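Side-chain contacts in N-acetyl-beta-D glucosaminidase (Rhizomucor miehei CAU432, PDB 4ZM6), which probably hydrolyses terminal beta-linked N-acetylglucosamine residues and probably acetylates glucosamine through an acetyl-CoA-binding region of the GCN5 type: residues D548-V553 / K571-L576; Q165-Q170 / H638-G643; W722-F727 / S737-H742. One frame throughout, in Å; residues are numbered along the deposited sequence.

Contact 1 (D548-V553 / K571-L576); sequences DDLDHV and KINLGL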
loop_
_atom_site.group_PDB
_atom_site.type_symbol
_atom_site.label_atom_id
_atom_site.label_comp_id
_atom_site.label_asym_id
_atom_site.label_seq_id
_atom_site.Cartn_x
_atom_site.Cartn_y
_atom_site.Cartn_z
ATOM N N ASP A 548 -10.665 -12.231 -14.827
ATOM C CA ASP A 548 -9.856 -12.050 -16.035
ATOM C C ASP A 548 -8.843 -13.166 -16.299
ATOM O O ASP A 548 -8.549 -13.470 -17.453
ATOM C CB ASP A 548 -9.107 -10.717 -15.953
ATOM C CG ASP A 548 -10.037 -9.531 -15.804
ATOM O OD1 ASP A 548 -11.085 -9.516 -16.489
ATOM O OD2 ASP A 548 -9.723 -8.614 -15.009
ATOM N N ASP A 549 -8.309 -13.770 -15.237
ATOM C CA ASP A 549 -7.134 -14.646 -15.345
ATOM C C ASP A 549 -7.416 -16.152 -15.268
ATOM O O ASP A 549 -6.519 -16.963 -15.520
ATOM C CB ASP A 549 -6.134 -14.281 -14.247
ATOM C CG ASP A 549 -5.734 -12.814 -14.278
ATOM O OD1 ASP A 549 -5.809 -12.186 -15.362
ATOM O OD2 ASP A 549 -5.339 -12.291 -13.210
ATOM N N LEU A 550 -8.646 -16.529 -14.925
ATOM C CA LEU A 550 -8.970 -17.935 -14.674
ATOM C C LEU A 550 -8.771 -18.822 -15.907
ATOM O O LEU A 550 -8.207 -19.911 -15.799
ATOM C CB LEU A 550 -10.400 -18.071 -14.141
ATOM C CG LEU A 550 -10.936 -19.491 -13.924
ATOM C CD1 LEU A 550 -10.056 -20.267 -12.952
ATOM C CD2 LEU A 550 -12.380 -19.445 -13.439
ATOM N N ASP A 551 -9.231 -18.367 -17.069
ATOM C CA ASP A 551 -9.087 -19.150 -18.306
ATOM C C ASP A 551 -7.626 -19.401 -18.645
ATOM O O ASP A 551 -7.263 -20.496 -19.060
ATOM C CB ASP A 551 -9.770 -18.458 -19.489
ATOM C CG ASP A 551 -11.275 -18.585 -19.447
ATOM O OD1 ASP A 551 -11.774 -19.729 -19.391
ATOM O OD2 ASP A 551 -11.956 -17.540 -19.486
ATOM N N HIS A 552 -6.795 -18.383 -18.459
ATOM C CA HIS A 552 -5.368 -18.503 -18.735
ATOM C C HIS A 552 -4.665 -19.428 -17.759
ATOM O O HIS A 552 -3.845 -20.253 -18.168
ATOM C CB HIS A 552 -4.711 -17.129 -18.722
ATOM C CG HIS A 552 -5.072 -16.295 -19.908
ATOM N ND1 HIS A 552 -5.600 -15.027 -19.795
ATOM C CD2 HIS A 552 -5.010 -16.565 -21.233
ATOM C CE1 HIS A 552 -5.830 -14.542 -21.002
ATOM N NE2 HIS A 552 -5.482 -15.456 -21.891
ATOM N N VAL A 553 -4.981 -19.282 -16.474
ATOM C CA VAL A 553 -4.431 -20.164 -15.448
ATOM C C VAL A 553 -4.839 -21.610 -15.708
ATOM O O VAL A 553 -4.035 -22.527 -15.541
ATOM C CB VAL A 553 -4.878 -19.731 -14.046
ATOM C CG1 VAL A 553 -4.624 -20.832 -13.025
ATOM C CG2 VAL A 553 -4.157 -18.452 -13.645
ATOM N N LYS A 571 -12.761 -26.945 -11.097
ATOM C CA LYS A 571 -11.987 -27.501 -9.977
ATOM C C LYS A 571 -10.852 -26.561 -9.567
ATOM O O LYS A 571 -10.624 -26.311 -8.381
ATOM C CB LYS A 571 -11.436 -28.883 -10.329
ATOM C CG LYS A 571 -12.514 -29.935 -10.559
ATOM C CD LYS A 571 -13.344 -30.190 -9.306
ATOM C CE LYS A 571 -14.682 -30.824 -9.637
ATOM N NZ LYS A 571 -15.495 -31.021 -8.408
ATOM N N ILE A 572 -10.151 -26.031 -10.558
ATOM C CA ILE A 572 -9.123 -25.033 -10.311
ATOM C C ILE A 572 -9.751 -23.864 -9.551
ATOM O O ILE A 572 -9.248 -23.453 -8.507
ATOM C CB ILE A 572 -8.456 -24.568 -11.633
ATOM C CG1 ILE A 572 -7.611 -25.708 -12.222
ATOM C CG2 ILE A 572 -7.579 -23.338 -11.415
ATOM C CD1 ILE A 572 -7.217 -25.513 -13.672
ATOM N N ASN A 573 -10.868 -23.360 -10.065
ATOM C CA ASN A 573 -11.569 -22.238 -9.438
ATOM C C ASN A 573 -11.987 -22.552 -8.001
ATOM O O ASN A 573 -11.865 -21.711 -7.109
ATOM C CB ASN A 573 -12.789 -21.846 -10.274
ATOM C CG ASN A 573 -13.450 -20.575 -9.783
ATOM O OD1 ASN A 573 -12.899 -19.480 -9.915
ATOM N ND2 ASN A 573 -14.641 -20.710 -9.218
ATOM N N LEU A 574 -12.466 -23.770 -7.774
ATOM C CA LEU A 574 -12.815 -24.203 -6.430
ATOM C C LEU A 574 -11.596 -24.140 -5.502
ATOM O O LEU A 574 -11.646 -23.492 -4.447
ATOM C CB LEU A 574 -13.385 -25.625 -6.469
ATOM C CG LEU A 574 -13.785 -26.253 -5.132
ATOM C CD1 LEU A 574 -14.959 -25.516 -4.502
ATOM C CD2 LEU A 574 -14.115 -27.722 -5.330
ATOM N N GLY A 575 -10.514 -24.815 -5.905
ATOM C CA GLY A 575 -9.254 -24.794 -5.169
ATOM C C GLY A 575 -8.907 -23.368 -4.794
ATOM O O GLY A 575 -8.657 -23.072 -3.625
ATOM N N LEU A 576 -8.948 -22.470 -5.779
ATOM C CA LEU A 576 -8.466 -21.095 -5.597
ATOM C C LEU A 576 -9.413 -20.186 -4.818
ATOM O O LEU A 576 -8.975 -19.468 -3.912
ATOM C CB LEU A 576 -8.129 -20.462 -6.946
ATOM C CG LEU A 576 -7.012 -21.165 -7.726
ATOM C CD1 LEU A 576 -6.802 -20.500 -9.077
ATOM C CD2 LEU A 576 -5.712 -21.200 -6.931
#
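Leu550 holds its CG anti to the backbone N (chi1 176°), which sends both methyls across to Asn573, whose own CG is likewise anti to its N (chi1 -172°). The two side chains cross at about a right angle. CD2 of Leu550 does the closest touching, 3.6 Å from OD1 of Asn573. The other methyl, CD1, settles against the aliphatic CB of Asn573 at 4.1 Å, and it also reaches CG2 of Ile572 at 4.2 Å. A carbonyl oxygen beside a methyl is a van der Waals neighbour, and no hydrogen bond links the two segments.

One turn further along its helix, Val553 points toward the partner helix and brings CG1 to within 4.2 Å of Ile572 CG2. CG2 of Ile572 is therefore shared by Leu550 and Val553. The contact is van der Waals packing, burying 195 Å² over both sides. The axes of the two short segments approach to 10.6 Å at an angle of 123° between their N-to-C directions, and the CA atoms of Leu550 and Asn573 mark the nearest backbone point.

Burial is graded across the patch: Val553 and Ile572 are buried, whereas Leu550 and Asn573 are partly exposed. Val553 also touches Phe597 of strand 594-605, and Ile572 packs back on Thr554 and Trp557 of helix 546-561. On the side turned to the sheet, Asp549 makes a salt bridge to Arg588, tying helix 546-561 to strand 585-588. Such a pair of consecutive helices, following strand 540-543 and packed against the central sheet, is characteristic of the GNAT acetyltransferase fold; the side chain of Val553 lies about 12 Å from the bound acetyl-CoA.

Contact 2 (Q165-Q170 / H638-G643); sequences QVEGYQ and HFREQG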
loop_
_atom_site.group_PDB
_atom_site.type_symbol
_atom_site.label_atom_id
_atom_site.label_comp_id
_atom_site.label_asym_id
_atom_site.label_seq_id
_atom_site.Cartn_x
_atom_site.Cartn_y
_atom_site.Cartn_z
ATOM N N GLN A 165 16.394 -10.111 5.479
ATOM C CA GLN A 165 17.665 -10.323 6.173
ATOM C C GLN A 165 17.487 -10.321 7.687
ATOM O O GLN A 165 18.097 -11.130 8.381
ATOM C CB GLN A 165 18.699 -9.277 5.751
ATOM C CG GLN A 165 19.218 -9.468 4.333
ATOM C CD GLN A 165 20.679 -9.071 4.178
ATOM O OE1 GLN A 165 21.089 -7.983 4.585
ATOM N NE2 GLN A 165 21.473 -9.959 3.589
ATOM N N VAL A 166 16.655 -9.415 8.192
ATOM C CA VAL A 166 16.280 -9.415 9.606
ATOM C C VAL A 166 15.694 -10.778 9.995
ATOM O O VAL A 166 16.054 -11.339 11.026
ATOM C CB VAL A 166 15.265 -8.301 9.922
ATOM C CG1 VAL A 166 14.687 -8.468 11.322
ATOM C CG2 VAL A 166 15.920 -6.933 9.772
ATOM N N GLU A 167 14.795 -11.304 9.169
ATOM C CA GLU A 167 14.328 -12.676 9.338
ATOM C C GLU A 167 15.529 -13.615 9.347
ATOM O O GLU A 167 15.782 -14.293 10.335
ATOM C CB GLU A 167 13.336 -13.077 8.227
ATOM C CG GLU A 167 13.120 -14.585 8.086
ATOM C CD GLU A 167 11.914 -14.958 7.241
ATOM O OE1 GLU A 167 11.758 -16.152 6.922
ATOM O OE2 GLU A 167 11.113 -14.074 6.890
ATOM N N GLY A 168 16.279 -13.629 8.252
ATOM C CA GLY A 168 17.409 -14.546 8.098
ATOM C C GLY A 168 18.357 -14.581 9.284
ATOM O O GLY A 168 18.684 -15.655 9.793
ATOM N N TYR A 169 18.790 -13.403 9.728
ATOM C CA TYR A 169 19.738 -13.299 10.834
ATOM C C TYR A 169 19.134 -13.834 12.117
ATOM O O TYR A 169 19.744 -14.658 12.790
ATOM C CB TYR A 169 20.180 -11.847 11.058
ATOM C CG TYR A 169 21.109 -11.290 9.998
ATOM C CD1 TYR A 169 22.280 -11.954 9.644
ATOM C CD2 TYR A 169 20.835 -10.078 9.375
ATOM C CE1 TYR A 169 23.136 -11.434 8.685
ATOM C CE2 TYR A 169 21.682 -9.553 8.411
ATOM C CZ TYR A 169 22.832 -10.230 8.070
ATOM O OH TYR A 169 23.672 -9.703 7.113
ATOM N N GLN A 170 17.932 -13.364 12.441
ATOM C CA GLN A 170 17.263 -13.717 13.698
ATOM C C GLN A 170 16.767 -15.155 13.703
ATOM O O GLN A 170 16.613 -15.769 14.757
ATOM C CB GLN A 170 16.112 -12.758 13.967
ATOM C CG GLN A 170 16.577 -11.328 14.155
ATOM C CD GLN A 170 15.457 -10.380 14.505
ATOM O OE1 GLN A 170 14.283 -10.654 14.261
ATOM N NE2 GLN A 170 15.814 -9.254 15.083
ATOM N N HIS A 638 5.033 -11.938 1.199
ATOM C CA HIS A 638 3.703 -11.786 1.778
ATOM C C HIS A 638 3.602 -12.500 3.126
ATOM O O HIS A 638 3.209 -11.890 4.116
ATOM C CB HIS A 638 2.614 -12.302 0.837
ATOM C CG HIS A 638 1.268 -12.380 1.482
ATOM N ND1 HIS A 638 0.555 -13.555 1.583
ATOM C CD2 HIS A 638 0.531 -11.436 2.114
ATOM C CE1 HIS A 638 -0.576 -13.325 2.228
ATOM N NE2 HIS A 638 -0.612 -12.048 2.564
ATOM N N PHE A 639 3.961 -13.781 3.155
ATOM C CA PHE A 639 3.964 -14.546 4.395
ATOM C C PHE A 639 4.771 -13.826 5.461
ATOM O O PHE A 639 4.337 -13.700 6.604
ATOM C CB PHE A 639 4.590 -15.924 4.193
ATOM C CG PHE A 639 3.793 -16.854 3.321
ATOM C CD1 PHE A 639 2.406 -16.913 3.398
ATOM C CD2 PHE A 639 4.447 -17.721 2.453
ATOM C CE1 PHE A 639 1.691 -17.783 2.594
ATOM C CE2 PHE A 639 3.735 -18.598 1.655
ATOM C CZ PHE A 639 2.356 -18.627 1.722
ATOM N N ARG A 640 5.951 -13.362 5.068
ATOM C CA ARG A 640 6.875 -12.696 5.974
ATOM C C ARG A 640 6.227 -11.492 6.657
ATOM O O ARG A 640 6.325 -11.345 7.873
ATOM C CB ARG A 640 8.128 -12.270 5.200
ATOM C CG ARG A 640 9.232 -11.657 6.040
ATOM C CD ARG A 640 10.469 -11.385 5.201
ATOM N NE ARG A 640 11.007 -12.601 4.575
ATOM C CZ ARG A 640 11.136 -12.818 3.263
ATOM N NH1 ARG A 640 10.769 -11.911 2.362
ATOM N NH2 ARG A 640 11.649 -13.967 2.842
ATOM N N GLU A 641 5.564 -10.646 5.871
ATOM C CA GLU A 641 4.869 -9.465 6.398
ATOM C C GLU A 641 3.707 -9.848 7.302
ATOM O O GLU A 641 3.436 -9.163 8.288
ATOM C CB GLU A 641 4.340 -8.589 5.258
ATOM C CG GLU A 641 5.418 -7.897 4.440
ATOM C CD GLU A 641 4.883 -7.337 3.132
ATOM O OE1 GLU A 641 4.663 -8.124 2.181
ATOM O OE2 GLU A 641 4.681 -6.105 3.052
ATOM N N GLN A 642 3.020 -10.936 6.954
ATOM C CA GLN A 642 1.880 -11.422 7.733
ATOM C C GLN A 642 2.275 -12.127 9.026
ATOM O O GLN A 642 1.432 -12.320 9.900
ATOM C CB GLN A 642 1.024 -12.376 6.893
ATOM C CG GLN A 642 0.306 -11.709 5.734
ATOM C CD GLN A 642 -0.553 -10.553 6.192
ATOM O OE1 GLN A 642 -1.447 -10.723 7.023
ATOM N NE2 GLN A 642 -0.278 -9.368 5.668
ATOM N N GLY A 643 3.538 -12.520 9.149
ATOM C CA GLY A 643 3.997 -13.261 10.317
ATOM C C GLY A 643 3.668 -14.741 10.228
ATOM O O GLY A 643 3.584 -15.424 11.247
#
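OE2 of Glu167 accepts a hydrogen bond from NE of Arg640 at 2.7 Å, and the pair forms a salt bridge between two buried residues. The N-H...O angle of 145° shows a moderately bent bond. Its geometry differs at the two ends: the oxygen lies almost in the guanidinium plane, at its edge, whereas NE approaches the carboxylate from well above its plane. The two flat groups are accordingly inclined at 58° and make no paired, coplanar bridge; a single N-H joins them.

Glu167 reaches over as an extended chain, while Arg640 runs straight to CD and then bends at chi3 (-59°), a turn that brings its NE edge to the acid. OE2 also lies alongside the aliphatic part of Arg640. The other carboxylate oxygen, OE1, has a partner of its own in Arg171, so the acid is shared between two arginines, an arrangement that would be expected to favour its charged form.

This bridge joins the glycoside hydrolase family 3 part of the chain, through helix 155-171, to helix 627-642 of the acetyltransferase part. Around it, Glu167 touches Arg112 and Arg640 touches Ser108, both on helix 108-125; Arg640 also packs on Leu163 and Ala164 of helix 155-171, while Phe639 touches Thr600 of strand 594-605.

Contact 3 (W722-F727 / S737-H742); sequences WELYAF and STYQHH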
loop_
_atom_site.group_PDB
_atom_site.type_symbol
_atom_site.label_atom_id
_atom_site.label_comp_id
_atom_site.label_asym_id
_atom_site.label_seq_id
_atom_site.Cartn_x
_atom_site.Cartn_y
_atom_site.Cartn_z
ATOM N N TRP A 722 -21.839 -32.008 18.676
ATOM C CA TRP A 722 -20.925 -31.813 19.804
ATOM C C TRP A 722 -20.136 -33.072 20.174
ATOM O O TRP A 722 -18.981 -32.987 20.575
ATOM C CB TRP A 722 -21.671 -31.289 21.036
ATOM C CG TRP A 722 -22.620 -32.268 21.665
ATOM C CD1 TRP A 722 -23.934 -32.468 21.338
ATOM C CD2 TRP A 722 -22.336 -33.165 22.743
ATOM N NE1 TRP A 722 -24.481 -33.436 22.141
ATOM C CE2 TRP A 722 -23.524 -33.882 23.014
ATOM C CE3 TRP A 722 -21.194 -33.435 23.506
ATOM C CZ2 TRP A 722 -23.602 -34.855 24.015
ATOM C CZ3 TRP A 722 -21.273 -34.403 24.502
ATOM C CH2 TRP A 722 -22.468 -35.100 24.746
ATOM N N GLU A 723 -20.758 -34.236 20.035
ATOM C CA GLU A 723 -20.103 -35.499 20.359
ATOM C C GLU A 723 -18.951 -35.790 19.407
ATOM O O GLU A 723 -17.953 -36.377 19.803
ATOM C CB GLU A 723 -21.103 -36.654 20.304
ATOM C CG GLU A 723 -22.304 -36.490 21.224
ATOM C CD GLU A 723 -23.207 -37.697 21.190
ATOM O OE1 GLU A 723 -22.729 -38.789 21.555
ATOM O OE2 GLU A 723 -24.379 -37.559 20.785
ATOM N N LEU A 724 -19.110 -35.395 18.147
ATOM C CA LEU A 724 -18.060 -35.546 17.143
ATOM C C LEU A 724 -16.943 -34.532 17.382
ATOM O O LEU A 724 -15.766 -34.866 17.263
ATOM C CB LEU A 724 -18.639 -35.379 15.736
ATOM C CG LEU A 724 -17.690 -35.548 14.549
ATOM C CD1 LEU A 724 -16.854 -36.812 14.662
ATOM C CD2 LEU A 724 -18.478 -35.543 13.247
ATOM N N TYR A 725 -17.311 -33.295 17.722
ATOM C CA TYR A 725 -16.319 -32.272 18.052
ATOM C C TYR A 725 -15.558 -32.641 19.336
ATOM O O TYR A 725 -14.331 -32.552 19.383
ATOM C CB TYR A 725 -16.965 -30.885 18.181
ATOM C CG TYR A 725 -17.544 -30.296 16.896
ATOM C CD1 TYR A 725 -17.366 -30.912 15.655
ATOM C CD2 TYR A 725 -18.247 -29.088 16.928
ATOM C CE1 TYR A 725 -17.887 -30.351 14.498
ATOM C CE2 TYR A 725 -18.774 -28.527 15.776
ATOM C CZ TYR A 725 -18.591 -29.161 14.564
ATOM O OH TYR A 725 -19.118 -28.607 13.418
ATOM N N ALA A 726 -16.279 -33.073 20.364
ATOM C CA ALA A 726 -15.651 -33.542 21.603
ATOM C C ALA A 726 -14.625 -34.636 21.324
ATOM O O ALA A 726 -13.538 -34.642 21.904
ATOM C CB ALA A 726 -16.706 -34.057 22.567
ATOM N N PHE A 727 -14.982 -35.556 20.435
ATOM C CA PHE A 727 -14.092 -36.632 20.024
ATOM C C PHE A 727 -12.825 -36.075 19.386
ATOM O O PHE A 727 -11.720 -36.367 19.837
ATOM C CB PHE A 727 -14.809 -37.551 19.045
ATOM C CG PHE A 727 -13.954 -38.650 18.503
ATOM C CD1 PHE A 727 -13.746 -39.805 19.233
ATOM C CD2 PHE A 727 -13.376 -38.541 17.246
ATOM C CE1 PHE A 727 -12.968 -40.829 18.728
ATOM C CE2 PHE A 727 -12.598 -39.564 16.729
ATOM C CZ PHE A 727 -12.390 -40.710 17.474
ATOM N N SER A 737 -11.099 -28.609 12.652
ATOM C CA SER A 737 -11.504 -27.584 11.681
ATOM C C SER A 737 -12.026 -28.159 10.352
ATOM O O SER A 737 -12.833 -27.523 9.674
ATOM C CB SER A 737 -10.347 -26.630 11.392
ATOM O OG SER A 737 -9.423 -27.222 10.499
ATOM N N THR A 738 -11.551 -29.341 9.974
ATOM C CA THR A 738 -12.004 -29.988 8.746
ATOM C C THR A 738 -13.427 -30.529 8.902
ATOM O O THR A 738 -14.256 -30.402 7.995
ATOM C CB THR A 738 -11.062 -31.130 8.346
ATOM O OG1 THR A 738 -9.749 -30.604 8.168
ATOM C CG2 THR A 738 -11.507 -31.778 7.045
ATOM N N TYR A 739 -13.696 -31.145 10.048
ATOM C CA TYR A 739 -15.038 -31.600 10.383
ATOM C C TYR A 739 -15.971 -30.392 10.489
ATOM O O TYR A 739 -17.074 -30.408 9.940
ATOM C CB TYR A 739 -15.027 -32.405 11.690
ATOM C CG TYR A 739 -14.554 -33.844 11.537
ATOM C CD1 TYR A 739 -13.202 -34.178 11.608
ATOM C CD2 TYR A 739 -15.467 -34.870 11.334
ATOM C CE1 TYR A 739 -12.779 -35.496 11.475
ATOM C CE2 TYR A 739 -15.059 -36.185 11.201
ATOM C CZ TYR A 739 -13.718 -36.500 11.275
ATOM O OH TYR A 739 -13.337 -37.820 11.138
ATOM N N GLN A 740 -15.510 -29.343 11.165
ATOM C CA GLN A 740 -16.272 -28.093 11.289
ATOM C C GLN A 740 -16.587 -27.448 9.938
ATOM O O GLN A 740 -17.654 -26.853 9.755
ATOM C CB GLN A 740 -15.511 -27.084 12.153
ATOM C CG GLN A 740 -15.547 -27.393 13.640
ATOM C CD GLN A 740 -14.726 -26.420 14.463
ATOM O OE1 GLN A 740 -13.781 -25.816 13.961
ATOM N NE2 GLN A 740 -15.081 -26.267 15.736
ATOM N N HIS A 741 -15.652 -27.553 9.002
ATOM C CA HIS A 741 -15.818 -26.939 7.692
ATOM C C HIS A 741 -16.967 -27.613 6.938
ATOM O O HIS A 741 -17.809 -26.936 6.340
ATOM C CB HIS A 741 -14.503 -27.011 6.914
ATOM C CG HIS A 741 -14.642 -26.750 5.451
ATOM N ND1 HIS A 741 -15.154 -27.686 4.580
ATOM C CD2 HIS A 741 -14.310 -25.678 4.698
ATOM C CE1 HIS A 741 -15.141 -27.200 3.352
ATOM N NE2 HIS A 741 -14.632 -25.983 3.396
ATOM N N HIS A 742 -16.999 -28.943 6.990
ATOM C CA HIS A 742 -18.061 -29.721 6.350
ATOM C C HIS A 742 -19.422 -29.469 7.012
ATOM O O HIS A 742 -20.430 -29.299 6.326
ATOM C CB HIS A 742 -17.735 -31.216 6.376
ATOM C CG HIS A 742 -16.394 -31.555 5.801
ATOM N ND1 HIS A 742 -15.834 -30.859 4.751
ATOM C CD2 HIS A 742 -15.506 -32.527 6.120
ATOM C CE1 HIS A 742 -14.659 -31.380 4.453
ATOM N NE2 HIS A 742 -14.437 -32.395 5.267
#
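The Tyr725 ring takes CG of Gln740 over one face, 4.0 Å from the ring centroid and 26° off the normal, a CH-pi contact displaced toward the hydroxyl end. The nearest ring atom confirms that offset: Tyr725 CZ lies 3.6 Å from Gln740 CG. The amide of Gln740 does not stack on the ring, since the two planes stand 84° apart; the methylene stem, and not the polar end, does the touching. The ring's OH also rests 3.6 Å from CA of Gln740, placing the tip of the tyrosine against the backbone of helix 736-745.

The second ring, Tyr739, is met by Leu724. CD2 of the leucine comes to 3.6 Å from CD2 of Tyr739, and its other methyl, CD1, reaches CE2 of the same ring at 3.9 Å. The approach is oblique to the ring, and the side chains cross at about a right angle. CG of Leu724 is anti to the backbone N (chi1 -178°), which throws the isobutyl fork across to the neighbouring helix.

No hydrogen bond crosses between the segments, which bury 216 Å² by these two contacts side by side. Their burial differs: Leu724 and Tyr739 are buried, while Tyr725 and Gln740 are partly exposed. The short axes run nearly antiparallel, with 10.4 Å at closest approach.

Helices 721-731 and 736-745 thus form a helical hairpin in the C-terminal acetyltransferase-like region, packed on its sheet. Leu724 leans on Leu751 and Val753 of strand 751-756, and Tyr739 packs on Ile768 of strand 763-771. The phenol oxygen of Tyr739 hydrogen-bonds to Ser766 OG on that strand and to Cys799 O on strand 794-802.

How the contacts relate
Contacts 1 and 3 each pair consecutive helices packed against a sheet, in two different acetyltransferase-like regions, and both are partly buried, with no hydrogen bond across. Contact 1 is aliphatic, with an amide alongside; contact 3 relies on two tyrosine rings. Contact 2 is the outlier: a buried salt bridge whose centre lies about 6 Å from the centre of the chain, against 29 and 37 Å for the centres of the others, joining segments with 467 residues between them and two different enzyme regions. Contact 1 is nested within the loop that contact 2 closes, whereas contact 3 follows both. None touches another; nearest atoms of contacts 1 and 3 are about 8 Å apart.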